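Local atomic coordinates of oxygenase-reductase (Streptomyces fradiae, PDB entry 4OSP), a protein that probably reduces the C-6 ketone of angucyclinones in urdamycin biosynthesis, through its NADP-binding C-terminal ketoreductase domain, the part modelled here. Residues 68-72 / 87-92. Sequence-based numbering, arbitrary orientation.
Sequences AFSVL and ALERGL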
loop_
_atom_site.group_PDB
_atom_site.type_symbol
_atom_site.label_atom_id
_atom_site.label_comp_id
_atom_site.label_asym_id
_atom_site.label_seq_id
_atom_site.Cartn_x
_atom_site.Cartn_y
_atom_site.Cartn_z
ATOM N N ALA B 68 -2.004 -37.626 6.887
ATOM C CA ALA B 68 -2.408 -36.992 5.633
ATOM C C ALA B 68 -3.148 -37.968 4.710
ATOM O O ALA B 68 -3.021 -39.183 4.845
ATOM C CB ALA B 68 -1.198 -36.411 4.921
ATOM N N PHE B 69 -3.929 -37.426 3.780
ATOM C CA PHE B 69 -4.502 -38.221 2.696
ATOM C C PHE B 69 -4.556 -37.425 1.392
ATOM O O PHE B 69 -4.583 -36.195 1.411
ATOM C CB PHE B 69 -5.886 -38.785 3.075
ATOM C CG PHE B 69 -6.960 -37.737 3.281
ATOM C CD1 PHE B 69 -7.097 -37.082 4.506
ATOM C CD2 PHE B 69 -7.872 -37.444 2.267
ATOM C CE1 PHE B 69 -8.094 -36.136 4.703
ATOM C CE2 PHE B 69 -8.873 -36.498 2.463
ATOM C CZ PHE B 69 -8.984 -35.842 3.684
ATOM N N SER B 70 -4.568 -38.119 0.262
ATOM C CA SER B 70 -4.622 -37.427 -1.017
ATOM C C SER B 70 -6.056 -37.199 -1.525
ATOM O O SER B 70 -6.993 -37.905 -1.151
ATOM C CB SER B 70 -3.753 -38.125 -2.070
ATOM O OG SER B 70 -4.233 -39.422 -2.356
ATOM N N VAL B 71 -6.204 -36.180 -2.360
ATOM C CA VAL B 71 -7.482 -35.803 -2.930
ATOM C C VAL B 71 -7.247 -35.391 -4.382
ATOM O O VAL B 71 -6.440 -34.504 -4.666
ATOM C CB VAL B 71 -8.118 -34.640 -2.132
ATOM C CG1 VAL B 71 -9.157 -33.912 -2.965
ATOM C CG2 VAL B 71 -8.726 -35.155 -0.834
ATOM N N LEU B 72 -7.940 -36.057 -5.293
ATOM C CA LEU B 72 -7.825 -35.777 -6.717
ATOM C C LEU B 72 -9.012 -34.941 -7.179
ATOM O O LEU B 72 -10.169 -35.292 -6.924
ATOM C CB LEU B 72 -7.777 -37.092 -7.501
ATOM C CG LEU B 72 -7.075 -37.132 -8.864
ATOM C CD1 LEU B 72 -5.683 -36.510 -8.787
ATOM C CD2 LEU B 72 -6.988 -38.572 -9.370
ATOM N N ALA B 87 -14.457 -35.657 -2.152
ATOM C CA ALA B 87 -13.282 -36.398 -1.700
ATOM C C ALA B 87 -12.787 -35.878 -0.349
ATOM O O ALA B 87 -12.452 -36.659 0.546
ATOM C CB ALA B 87 -12.182 -36.332 -2.750
ATOM N N LEU B 88 -12.789 -34.558 -0.183
ATOM C CA LEU B 88 -12.345 -33.961 1.067
ATOM C C LEU B 88 -13.181 -34.460 2.249
ATOM O O LEU B 88 -12.637 -34.872 3.279
ATOM C CB LEU B 88 -12.380 -32.423 0.985
ATOM C CG LEU B 88 -12.000 -31.667 2.259
ATOM C CD1 LEU B 88 -10.509 -31.822 2.525
ATOM C CD2 LEU B 88 -12.384 -30.196 2.168
ATOM N N GLU B 89 -14.498 -34.430 2.083
ATOM C CA GLU B 89 -15.428 -34.770 3.156
ATOM C C GLU B 89 -15.415 -36.256 3.534
ATOM O O GLU B 89 -15.425 -36.596 4.716
ATOM C CB GLU B 89 -16.843 -34.315 2.801
ATOM C CG GLU B 89 -17.030 -32.805 2.868
ATOM C CD GLU B 89 -18.477 -32.366 2.696
ATOM O OE1 GLU B 89 -19.338 -33.192 2.327
ATOM O OE2 GLU B 89 -18.760 -31.188 2.930
ATOM N N ARG B 90 -15.387 -37.134 2.535
ATOM C CA ARG B 90 -15.208 -38.557 2.787
ATOM C C ARG B 90 -13.919 -38.799 3.590
ATOM O O ARG B 90 -13.958 -39.389 4.668
ATOM C CB ARG B 90 -15.190 -39.340 1.478
ATOM C CG ARG B 90 -15.312 -40.851 1.647
ATOM C CD ARG B 90 -15.542 -41.548 0.312
ATOM N NE ARG B 90 -14.337 -41.531 -0.518
ATOM C CZ ARG B 90 -14.084 -40.630 -1.461
ATOM N NH1 ARG B 90 -14.954 -39.665 -1.718
ATOM N NH2 ARG B 90 -12.959 -40.696 -2.155
ATOM N N GLY B 91 -12.793 -38.294 3.084
ATOM C CA GLY B 91 -11.501 -38.471 3.741
ATOM C C GLY B 91 -11.445 -37.955 5.172
ATOM O O GLY B 91 -10.858 -38.599 6.050
ATOM N N LEU B 92 -12.044 -36.788 5.409
ATOM C CA LEU B 92 -12.040 -36.191 6.738
ATOM C C LEU B 92 -12.922 -36.968 7.720
ATOM O O LEU B 92 -12.537 -37.191 8.876
ATOM C CB LEU B 92 -12.475 -34.720 6.678
ATOM C CG LEU B 92 -11.464 -33.668 6.193
ATOM C CD1 LEU B 92 -12.145 -32.313 6.042
ATOM C CD2 LEU B 92 -10.279 -33.559 7.143
#
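Strand 68-72 runs nearly antiparallel to helix segment 87-92, at 159°, with the two axes 8.7 Å apart at closest approach. No hydrogen bond links them; side chains from alternate strand positions make the contact. Phe69 and Val71 point at the helix, whereas Ser70, on the other face, hydrogen-bonds to Arg51 and Asp55 of helix 51-63. The ring of Phe69 lies against Gly91, whose CA sits over one face in a CH-pi contact, 3.5 Å from Phe69 CE2. A side chain here would collide with the ring, so glycine lets the phenyl group reach the helix backbone. Phe69 CZ also packs 4.1 Å from Leu92 CG, and Val71 CG1 meets Ala87 CB at 3.9 Å. Leu88 and Leu92 extend this apolar layer to Ala44 and Leu42 on the neighbouring parallel strand 42-47. Together they form a helix-on-sheet layer of the Rossmann fold of short-chain dehydrogenases/reductases, near the strand end that leads to the NADP-binding residues Glu74 and Leu75.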